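Local structure of ATP phosphoribosyltransferase (Thermotoga maritima, 1O63) at residues L3-P8 with A59-C64; T52-G57 with H173-P178; R88-G93 with L161-E166; T108-V113 with V147-T152. The protein probably catalyses the first step of histidine biosynthesis, condensing ATP with 5-phosphoribose 1-diphosphate to give phosphoribosyl-ATP and diphosphate. One frame throughout, in Å; residues are numbered along the deposited sequence.

Interaction 1 (L3-P8 with A59-C64); sequences LKLAIP and ADIGFC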
# COMPACT_ATOMS: atom_id res chain seq x y z
N LEU A 3 -20.89 -18.49 -7.33
CA LEU A 3 -19.66 -17.85 -7.84
C LEU A 3 -19.04 -16.93 -6.80
O LEU A 3 -19.73 -16.24 -6.06
CB LEU A 3 -19.97 -17.07 -9.11
CG LEU A 3 -20.35 -17.93 -10.34
CD1 LEU A 3 -20.65 -17.04 -11.51
CD2 LEU A 3 -19.20 -18.91 -10.66
N LYS A 4 -17.71 -16.93 -6.72
CA LYS A 4 -17.03 -16.04 -5.77
C LYS A 4 -16.29 -14.96 -6.57
O LYS A 4 -15.49 -15.33 -7.43
CB LYS A 4 -16.01 -16.84 -4.95
CG LYS A 4 -16.66 -17.54 -3.75
CD LYS A 4 -16.21 -19.00 -3.72
CE LYS A 4 -16.97 -19.78 -2.64
NZ LYS A 4 -16.26 -19.73 -1.33
N LEU A 5 -16.60 -13.70 -6.29
CA LEU A 5 -15.96 -12.60 -7.03
C LEU A 5 -14.99 -11.82 -6.14
O LEU A 5 -15.30 -11.59 -4.95
CB LEU A 5 -17.03 -11.66 -7.58
CG LEU A 5 -17.60 -11.96 -8.97
CD1 LEU A 5 -18.07 -13.39 -9.11
CD2 LEU A 5 -18.75 -10.99 -9.30
N ALA A 6 -13.84 -11.44 -6.70
CA ALA A 6 -12.86 -10.63 -5.94
C ALA A 6 -12.98 -9.19 -6.51
O ALA A 6 -12.67 -8.99 -7.67
CB ALA A 6 -11.45 -11.16 -6.18
N ILE A 7 -13.53 -8.30 -5.74
CA ILE A 7 -13.85 -6.93 -6.13
C ILE A 7 -12.85 -5.93 -5.54
O ILE A 7 -12.51 -6.00 -4.35
CB ILE A 7 -15.27 -6.57 -5.68
CG1 ILE A 7 -16.31 -7.65 -5.97
CG2 ILE A 7 -15.71 -5.22 -6.24
CD1 ILE A 7 -16.36 -8.21 -7.36
N PRO A 8 -12.29 -5.10 -6.37
CA PRO A 8 -11.29 -4.12 -6.00
C PRO A 8 -11.86 -2.91 -5.28
O PRO A 8 -12.70 -2.18 -5.83
CB PRO A 8 -10.72 -3.68 -7.36
CG PRO A 8 -11.93 -3.76 -8.26
CD PRO A 8 -12.66 -5.01 -7.82
N ALA A 59 -11.31 -17.42 -5.21
CA ALA A 59 -12.27 -16.67 -5.98
C ALA A 59 -12.31 -17.22 -7.42
O ALA A 59 -11.30 -17.71 -7.91
CB ALA A 59 -11.85 -15.20 -6.02
N ASP A 60 -13.44 -17.09 -8.08
CA ASP A 60 -13.61 -17.52 -9.46
C ASP A 60 -13.34 -16.38 -10.45
O ASP A 60 -12.74 -16.60 -11.49
CB ASP A 60 -15.09 -17.99 -9.66
CG ASP A 60 -15.36 -19.22 -8.77
OD1 ASP A 60 -14.58 -20.17 -8.88
OD2 ASP A 60 -16.36 -19.20 -8.05
N ILE A 61 -13.93 -15.21 -10.21
CA ILE A 61 -13.79 -14.08 -11.14
C ILE A 61 -13.34 -12.84 -10.35
O ILE A 61 -13.77 -12.68 -9.21
CB ILE A 61 -15.10 -13.79 -11.87
CG1 ILE A 61 -15.50 -15.01 -12.74
CG2 ILE A 61 -15.00 -12.57 -12.80
CD1 ILE A 61 -17.00 -15.03 -13.03
N GLY A 62 -12.53 -11.98 -10.97
CA GLY A 62 -12.12 -10.75 -10.31
C GLY A 62 -11.99 -9.61 -11.32
O GLY A 62 -12.28 -9.76 -12.51
N PHE A 63 -11.80 -8.41 -10.77
CA PHE A 63 -11.65 -7.18 -11.52
C PHE A 63 -10.49 -6.35 -10.92
O PHE A 63 -10.34 -6.33 -9.71
CB PHE A 63 -12.91 -6.32 -11.49
CG PHE A 63 -14.16 -7.06 -11.87
CD1 PHE A 63 -14.84 -7.82 -10.94
CD2 PHE A 63 -14.63 -7.04 -13.18
CE1 PHE A 63 -15.97 -8.54 -11.25
CE2 PHE A 63 -15.75 -7.78 -13.53
CZ PHE A 63 -16.42 -8.52 -12.57
N CYS A 64 -9.68 -5.78 -11.80
CA CYS A 64 -8.59 -4.92 -11.36
C CYS A 64 -8.15 -3.99 -12.49
O CYS A 64 -8.51 -4.20 -13.65
CB CYS A 64 -7.43 -5.73 -10.80
SG CYS A 64 -6.77 -6.96 -11.95

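Interaction 2 (T52-G57 with H173-P178); sequences TYLVHG and HVVVNP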
# COMPACT_ATOMS: atom_id res chain seq x y z
N THR A 52 -4.17 -12.20 -6.35
CA THR A 52 -3.79 -13.14 -5.29
C THR A 52 -4.95 -14.03 -4.90
O THR A 52 -4.81 -15.26 -4.76
CB THR A 52 -3.32 -12.34 -4.06
OG1 THR A 52 -2.19 -11.51 -4.46
CG2 THR A 52 -2.92 -13.24 -2.92
N TYR A 53 -6.15 -13.47 -4.72
CA TYR A 53 -7.32 -14.28 -4.39
C TYR A 53 -7.64 -15.28 -5.49
O TYR A 53 -8.10 -16.41 -5.20
CB TYR A 53 -8.57 -13.38 -4.13
CG TYR A 53 -8.59 -12.94 -2.67
CD1 TYR A 53 -7.59 -12.11 -2.16
CD2 TYR A 53 -9.56 -13.40 -1.81
CE1 TYR A 53 -7.60 -11.73 -0.83
CE2 TYR A 53 -9.58 -13.05 -0.49
CZ TYR A 53 -8.59 -12.22 0.00
OH TYR A 53 -8.64 -11.89 1.34
N LEU A 54 -7.49 -14.88 -6.75
CA LEU A 54 -7.76 -15.77 -7.86
C LEU A 54 -6.69 -16.85 -8.04
O LEU A 54 -6.99 -18.04 -8.16
CB LEU A 54 -7.84 -14.95 -9.17
CG LEU A 54 -9.08 -14.02 -9.22
CD1 LEU A 54 -8.84 -12.86 -10.19
CD2 LEU A 54 -10.27 -14.85 -9.67
N VAL A 55 -5.42 -16.43 -8.01
CA VAL A 55 -4.33 -17.39 -8.22
C VAL A 55 -4.37 -18.49 -7.18
O VAL A 55 -4.12 -19.68 -7.48
CB VAL A 55 -2.96 -16.71 -8.23
CG1 VAL A 55 -1.83 -17.73 -8.35
CG2 VAL A 55 -2.86 -15.70 -9.38
N HIS A 56 -4.68 -18.16 -5.93
CA HIS A 56 -4.78 -19.15 -4.86
C HIS A 56 -6.05 -19.98 -4.97
O HIS A 56 -6.23 -20.92 -4.18
CB HIS A 56 -4.70 -18.45 -3.49
CG HIS A 56 -3.28 -18.16 -3.10
ND1 HIS A 56 -2.56 -17.11 -3.64
CD2 HIS A 56 -2.44 -18.79 -2.24
CE1 HIS A 56 -1.33 -17.10 -3.13
NE2 HIS A 56 -1.24 -18.10 -2.29
N GLY A 57 -6.98 -19.64 -5.85
CA GLY A 57 -8.19 -20.40 -6.04
C GLY A 57 -9.32 -20.14 -5.09
O GLY A 57 -10.28 -20.96 -5.06
N HIS A 173 -10.29 -4.40 -15.87
CA HIS A 173 -10.19 -5.65 -16.64
C HIS A 173 -10.96 -6.73 -15.84
O HIS A 173 -11.00 -6.58 -14.62
CB HIS A 173 -8.74 -6.12 -16.71
CG HIS A 173 -7.80 -5.20 -17.43
ND1 HIS A 173 -7.41 -5.39 -18.72
CD2 HIS A 173 -7.20 -4.05 -17.01
CE1 HIS A 173 -6.60 -4.38 -19.09
NE2 HIS A 173 -6.47 -3.56 -18.06
N VAL A 174 -11.54 -7.69 -16.52
CA VAL A 174 -12.14 -8.85 -15.83
C VAL A 174 -11.17 -10.03 -15.98
O VAL A 174 -10.59 -10.24 -17.06
CB VAL A 174 -13.52 -9.19 -16.32
CG1 VAL A 174 -13.57 -9.34 -17.83
CG2 VAL A 174 -14.04 -10.51 -15.68
N VAL A 175 -10.90 -10.73 -14.88
CA VAL A 175 -9.93 -11.82 -14.86
C VAL A 175 -10.56 -13.06 -14.23
O VAL A 175 -11.39 -12.91 -13.32
CB VAL A 175 -8.64 -11.48 -14.12
CG1 VAL A 175 -7.70 -10.67 -15.02
CG2 VAL A 175 -8.88 -10.77 -12.80
N VAL A 176 -10.25 -14.23 -14.76
CA VAL A 176 -10.92 -15.45 -14.30
C VAL A 176 -9.89 -16.47 -13.83
O VAL A 176 -8.90 -16.70 -14.51
CB VAL A 176 -11.78 -16.07 -15.42
CG1 VAL A 176 -12.38 -17.42 -15.03
CG2 VAL A 176 -12.96 -15.16 -15.83
N ASN A 177 -10.17 -17.13 -12.71
CA ASN A 177 -9.31 -18.24 -12.25
C ASN A 177 -9.46 -19.38 -13.26
O ASN A 177 -10.56 -19.86 -13.54
CB ASN A 177 -9.81 -18.65 -10.87
CG ASN A 177 -9.23 -19.90 -10.28
OD1 ASN A 177 -8.25 -20.47 -10.77
ND2 ASN A 177 -9.83 -20.34 -9.18
N PRO A 178 -8.38 -19.81 -13.89
CA PRO A 178 -8.40 -20.86 -14.88
C PRO A 178 -9.02 -22.17 -14.42
O PRO A 178 -9.64 -22.90 -15.20
CB PRO A 178 -6.94 -21.08 -15.25
CG PRO A 178 -6.13 -20.29 -14.31
CD PRO A 178 -7.02 -19.25 -13.70
O HOH W 1 -9.45 -22.73 -7.87

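Interaction 3 (R88-G93 with L161-E166); sequences RMVLAG and LEILDE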
# COMPACT_ATOMS: atom_id res chain seq x y z
N ARG A 88 -4.41 7.31 -16.50
CA ARG A 88 -3.22 7.07 -17.32
C ARG A 88 -1.99 6.86 -16.40
O ARG A 88 -1.80 7.61 -15.47
CB ARG A 88 -2.90 8.27 -18.21
CG ARG A 88 -3.89 8.61 -19.32
CD ARG A 88 -3.57 10.00 -19.88
NE ARG A 88 -4.08 11.06 -19.03
CZ ARG A 88 -3.72 12.33 -19.00
NH1 ARG A 88 -2.76 12.80 -19.79
NH2 ARG A 88 -4.31 13.17 -18.15
N MSE A 89 -1.10 6.00 -16.85
CA MSE A 89 0.21 5.82 -16.18
C MSE A 89 1.18 6.71 -16.97
O MSE A 89 1.24 6.60 -18.21
CB MSE A 89 0.61 4.38 -16.18
CG MSE A 89 1.94 4.04 -15.50
SE MSE A 89 1.81 4.16 -13.59
CE MSE A 89 0.88 2.51 -13.22
N VAL A 90 1.83 7.66 -16.30
CA VAL A 90 2.71 8.58 -17.01
C VAL A 90 4.09 8.67 -16.38
O VAL A 90 4.28 8.30 -15.23
CB VAL A 90 2.12 10.01 -17.07
CG1 VAL A 90 0.80 10.00 -17.81
CG2 VAL A 90 1.93 10.61 -15.67
N LEU A 91 5.03 9.16 -17.16
CA LEU A 91 6.34 9.56 -16.69
C LEU A 91 6.23 11.09 -16.50
O LEU A 91 5.62 11.73 -17.38
CB LEU A 91 7.44 9.29 -17.74
CG LEU A 91 8.84 9.81 -17.32
CD1 LEU A 91 9.37 8.94 -16.20
CD2 LEU A 91 9.79 9.78 -18.52
N ALA A 92 6.57 11.60 -15.35
CA ALA A 92 6.50 13.05 -15.10
C ALA A 92 7.75 13.54 -14.37
O ALA A 92 8.47 12.81 -13.70
CB ALA A 92 5.27 13.40 -14.29
N GLY A 93 7.97 14.87 -14.48
CA GLY A 93 9.14 15.48 -13.82
C GLY A 93 8.96 17.00 -13.74
O GLY A 93 8.02 17.55 -14.29
N LEU A 161 4.84 19.60 -11.78
CA LEU A 161 5.36 18.45 -12.52
C LEU A 161 4.70 18.47 -13.90
O LEU A 161 3.53 18.83 -13.97
CB LEU A 161 5.07 17.13 -11.81
CG LEU A 161 5.72 17.00 -10.42
CD1 LEU A 161 5.36 15.70 -9.74
CD2 LEU A 161 7.22 17.18 -10.52
N GLU A 162 5.45 18.15 -14.92
CA GLU A 162 4.91 18.08 -16.28
C GLU A 162 4.86 16.61 -16.71
O GLU A 162 5.75 15.84 -16.35
CB GLU A 162 5.84 18.84 -17.23
CG GLU A 162 5.90 18.38 -18.65
CD GLU A 162 6.73 19.20 -19.60
OE1 GLU A 162 7.90 19.51 -19.31
OE2 GLU A 162 6.21 19.52 -20.71
N ILE A 163 3.92 16.29 -17.59
CA ILE A 163 3.83 14.95 -18.15
C ILE A 163 4.82 14.80 -19.30
O ILE A 163 4.71 15.44 -20.35
CB ILE A 163 2.40 14.63 -18.64
CG1 ILE A 163 1.45 14.50 -17.45
CG2 ILE A 163 2.43 13.35 -19.46
CD1 ILE A 163 -0.02 14.44 -17.84
N LEU A 164 5.85 13.97 -19.10
CA LEU A 164 6.88 13.79 -20.10
C LEU A 164 6.55 12.67 -21.09
O LEU A 164 7.16 12.64 -22.17
CB LEU A 164 8.24 13.48 -19.43
CG LEU A 164 8.58 14.41 -18.25
CD1 LEU A 164 9.94 14.04 -17.67
CD2 LEU A 164 8.55 15.86 -18.66
N ASP A 165 5.70 11.72 -20.69
CA ASP A 165 5.37 10.61 -21.58
C ASP A 165 4.16 9.85 -21.02
O ASP A 165 4.02 9.66 -19.81
CB ASP A 165 6.55 9.66 -21.73
CG ASP A 165 6.54 8.78 -22.96
OD1 ASP A 165 5.74 9.02 -23.89
OD2 ASP A 165 7.37 7.83 -23.04
N GLU A 166 3.35 9.34 -21.95
CA GLU A 166 2.18 8.53 -21.57
C GLU A 166 2.60 7.07 -21.65
O GLU A 166 3.05 6.64 -22.72
CB GLU A 166 1.05 8.84 -22.54
CG GLU A 166 0.68 10.31 -22.66
CD GLU A 166 -0.39 10.71 -21.66
OE1 GLU A 166 -0.62 11.92 -21.46
OE2 GLU A 166 -1.00 9.80 -21.06

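Interaction 4 (T108-V113 with V147-T152); sequences TKFPNV and VDITET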
# COMPACT_ATOMS: atom_id res chain seq x y z
N THR A 108 8.39 5.70 -7.58
CA THR A 108 7.13 5.16 -8.12
C THR A 108 6.55 4.14 -7.15
O THR A 108 7.30 3.57 -6.35
CB THR A 108 7.44 4.45 -9.47
OG1 THR A 108 6.26 3.89 -10.03
CG2 THR A 108 8.45 3.32 -9.25
N LYS A 109 5.26 3.87 -7.27
CA LYS A 109 4.60 2.77 -6.59
C LYS A 109 4.62 1.52 -7.48
O LYS A 109 4.17 0.43 -7.08
CB LYS A 109 3.12 3.07 -6.32
CG LYS A 109 2.88 4.34 -5.53
CD LYS A 109 1.49 4.35 -4.92
CE LYS A 109 0.47 4.86 -5.89
NZ LYS A 109 -0.83 5.21 -5.23
N PHE A 110 5.01 1.72 -8.74
CA PHE A 110 5.03 0.60 -9.71
C PHE A 110 6.42 0.30 -10.23
O PHE A 110 6.78 0.65 -11.35
CB PHE A 110 4.09 0.98 -10.88
CG PHE A 110 2.77 1.54 -10.35
CD1 PHE A 110 2.58 2.90 -10.28
CD2 PHE A 110 1.74 0.69 -9.94
CE1 PHE A 110 1.38 3.44 -9.83
CE2 PHE A 110 0.54 1.21 -9.50
CZ PHE A 110 0.37 2.58 -9.39
N PRO A 111 7.26 -0.36 -9.42
CA PRO A 111 8.62 -0.65 -9.81
C PRO A 111 8.76 -1.55 -11.01
O PRO A 111 9.69 -1.28 -11.81
CB PRO A 111 9.28 -1.21 -8.54
CG PRO A 111 8.14 -1.69 -7.71
CD PRO A 111 6.97 -0.84 -8.06
N ASN A 112 7.92 -2.54 -11.27
CA ASN A 112 8.10 -3.39 -12.46
C ASN A 112 7.71 -2.63 -13.72
O ASN A 112 8.37 -2.72 -14.75
CB ASN A 112 7.32 -4.70 -12.35
CG ASN A 112 7.82 -5.55 -11.19
OD1 ASN A 112 9.00 -5.54 -10.88
ND2 ASN A 112 6.89 -6.24 -10.51
N VAL A 113 6.54 -1.95 -13.66
CA VAL A 113 6.13 -1.08 -14.76
C VAL A 113 7.27 -0.09 -15.10
O VAL A 113 7.62 0.09 -16.25
CB VAL A 113 4.88 -0.27 -14.35
CG1 VAL A 113 4.72 0.98 -15.19
CG2 VAL A 113 3.66 -1.19 -14.49
N VAL A 147 7.05 7.88 -11.98
CA VAL A 147 6.14 7.15 -12.88
C VAL A 147 4.88 6.94 -12.02
O VAL A 147 4.99 6.33 -10.96
CB VAL A 147 6.69 5.82 -13.38
CG1 VAL A 147 5.58 4.95 -13.95
CG2 VAL A 147 7.79 6.02 -14.41
N ASP A 148 3.78 7.58 -12.39
CA ASP A 148 2.59 7.51 -11.52
C ASP A 148 1.31 7.67 -12.32
O ASP A 148 1.33 8.03 -13.50
CB ASP A 148 2.67 8.59 -10.43
CG ASP A 148 1.82 8.31 -9.22
OD1 ASP A 148 1.26 7.20 -9.10
OD2 ASP A 148 1.69 9.21 -8.36
N ILE A 149 0.19 7.46 -11.65
CA ILE A 149 -1.12 7.58 -12.28
C ILE A 149 -1.62 9.03 -12.10
O ILE A 149 -1.43 9.62 -11.04
CB ILE A 149 -2.15 6.66 -11.60
CG1 ILE A 149 -1.76 5.18 -11.72
CG2 ILE A 149 -3.56 6.89 -12.12
CD1 ILE A 149 -2.77 4.33 -10.88
N THR A 150 -2.30 9.50 -13.11
CA THR A 150 -2.97 10.78 -13.17
C THR A 150 -4.29 10.59 -13.93
O THR A 150 -4.40 9.72 -14.78
CB THR A 150 -2.12 11.83 -13.93
OG1 THR A 150 -2.78 13.10 -13.88
CG2 THR A 150 -1.94 11.46 -15.39
N GLU A 151 -5.31 11.38 -13.61
CA GLU A 151 -6.58 11.29 -14.31
C GLU A 151 -6.78 12.56 -15.16
O GLU A 151 -7.13 12.47 -16.33
CB GLU A 151 -7.74 11.13 -13.33
CG GLU A 151 -7.65 9.79 -12.56
CD GLU A 151 -9.00 9.42 -11.97
OE1 GLU A 151 -9.04 8.61 -11.01
OE2 GLU A 151 -10.04 9.90 -12.48
N THR A 152 -6.56 13.72 -14.54
CA THR A 152 -6.72 14.97 -15.28
C THR A 152 -5.41 15.76 -15.34
O THR A 152 -5.41 16.85 -15.92
CB THR A 152 -7.79 15.89 -14.66
OG1 THR A 152 -7.37 16.29 -13.35
CG2 THR A 152 -9.14 15.26 -14.61
O HOH W 2 3.75 5.84 -8.47

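Interaction 1 (L3-P8 with A59-C64)
Phe-63 lies beside Ile-7 and Pro-8 and buries the largest area in this contact. Its CG is anti to the carbonyl carbon (chi1 -52°), beside the backbone N, and the ring lies alongside Ile-7. Ile-7 CD1 meets the ring at its edge, 3.9 Å from Phe-63 CD1, with the two side chains pointing the same way. Leu-5 CD2 comes to the same ring edge at CE1. Pro-8 packs on the Phe-63 backbone, with its CD 3.3 Å from Phe-63 O. This carbonyl is buried and has no hydrogen-bond partner in the model; Pro-8 has no N-H to give it. Ile-61 lies alongside Leu-5, pointing the same way, with Leu-5 CD1 4.1 Å from Ile-61 CB. Helix 185-204 covers Ile-61 through Phe-191. Asp-60 works at the start of the pair. Its OD2 accepts from Lys-4 N at 3.0 Å, on the anti side and 22° out of the carboxylate plane. The same OD2 forms a salt bridge with Lys-184, and OD1 bonds to Ser-180, so the carboxylate has three partners. Lys-4 O takes two donors, Asp-60 N at 2.8 Å and Ile-61 N at 3.2 Å. Further along, Ala-6 N donates to Ile-61 O at 2.8 Å and Phe-63 N donates to Ala-6 O. The short strand axes are 9° from parallel. Strand 4-8 also bonds to strand 40-45 on its other edge. The pair is thus an inner part of a parallel beta ladder in an alpha/beta domain, consistent with the periplasmic-binding-protein-like fold of this family.

Interaction 2 (T52-G57 with H173-P178)
The carboxamide of Asn-177 turns one face to the carbonyl of Leu-54. Leu-54 O stands over that face, 3.6 Å from Asn-177 CG. Gly-57 CA lies on the same side, nearer the nitrogen end, 3.5 Å from Asn-177 ND2. The polar ends of the amide have other partners. ND2 donates to water 1 at 2.8 Å and to Ala-59 O; the water bonds only weakly to Gly-57 O. OD1 accepts from Val-179 N, which makes Asn-177 the N-cap of helix 178-183. Leu-54 O is already engaged by Gly-57 N at 2.8 Å, within a Schellman motif where Gly-57 has a positive phi of 82°. One capped helix end therefore rests against another. The Leu-54 side chain slides past Asn-177 in the opposite direction, with its CD2 4.0 Å from Asn-177 CB. Its other methyl, CD1, presses on Val-175 CG2 at 3.3 Å, tighter than usual for two carbons. Val-175 CG2 sits in the crowded position, between its own backbone N and carbonyl carbon. The contact joins the end of helix 50-55 to the end of strand 161-176, whose Val-175 pairs with strand 61-65. Tyr-53 and His-56, at this corner, pack on Leu-142 of the second subunit.

Interaction 3 (R88-G93 with L161-E166)
Arg-88 and Glu-166 form a salt bridge at the end of the pair where both strands continue through the sheet. NH1 donates to Glu-166 OE1 at 2.9 Å, from the edge of the guanidinium, and meets the syn lone pair. The two flat groups are modelled nearly coplanar, 13° apart. OE2 lies implausibly close to Arg-88 CD, so the exact setting of the carboxylate is doubtful. Arg-88 NH2 makes a second, weak bond to Glu-151 O. The backbone ladder follows. Leu-91 N donates to Asp-165 O at 2.9 Å. Leu-91 O receives Leu-164 N at 2.8 Å and, weakly, Asp-165 N. Two residues thus face one: a classic beta bulge. Past it the regular antiparallel pairing resumes, with Gly-93 and Glu-162 a hydrogen-bonded pair; Glu-162 N reaches Gly-93 O at 2.7 Å. Side chains pack on both faces. Leu-164 CG, beside its own backbone N (chi1 -46°), lies 3.8 Å from Gly-93 N. Its CB touches Leu-91 CD2 at 4.1 Å, where the two leucines cross obliquely. On the other face Val-90 CG1 meets Ile-163 CG2, also at 4.1 Å. Leu-161 CD2 covers the backbone of Gly-93, 3.7 Å from its carbonyl carbon. Leu-156 of helix 154-158 packs on Val-90, Ile-163 and Leu-161. Helix 111-121 lies against Leu-91, and its Tyr-117 bonds to Asp-165 OD2. Strand 81-94 runs between strand 161-176 and strand 145-150, to which its other edge is bonded.

Interaction 4 (T108-V113 with V147-T152)
Phe-110 and Ile-149 cross at about a right angle, with Phe-110 CZ 3.9 Å from Ile-149 CD1. Asp-148 comes to the ring differently. Its OD1 lies at the ring edge, in plane, 3.8 Å from Phe-110 CE1, and the carboxylate is turned 42° against the ring. Lys-109 CB sits over one face of that ring, toward the rim. Thr-108 and Val-147 instead lie side by side and point the same way. Thr-108 OG1, anti to the backbone N (chi1 179°), donates to Val-147 O at 2.9 Å. It also accepts from Phe-110 N at 2.8 Å, which closes an ST turn. The hydroxyl thus ties the turn to the strand. Water 2 adds a bridge: it accepts from Lys-109 N and donates to Val-147 O, both at 2.8 Å, with a weak bond to Asp-148 OD1. Val-113 CG1 reaches Val-147 CG1 at 4.2 Å. The turn leads from strand 104-108, which pairs with strand 145-150, into helix 111-121. Glu-71 of helix 66-71 accepts from Asn-112 N and Val-113 N at the start of that helix. Phe-110 also touches Asp-67 and Glu-71 of helix 66-71, and Met-89 (selenomethionine) of strand 81-94.

The contacts form two clusters on opposite sides of the chain's centre. Interactions 1 and 2 are buried, and their centres are about 7 Å apart; Gly-62 N probably bonds to Val-175 O between them. Interactions 3 and 4 are partly buried and about 9 Å apart, and Val-90 N probably bonds to Asp-148 O. Interactions 2 and 3 both use strand 161-176, though their centres are about 30 Å apart, so that one strand reaches both clusters. Interactions 1 and 3 are strand ladders, parallel in the first and antiparallel with a bulge in the other. Interactions 2 and 4 instead set a helix end against a strand, and a water links the segments in each, weakly in interaction 2.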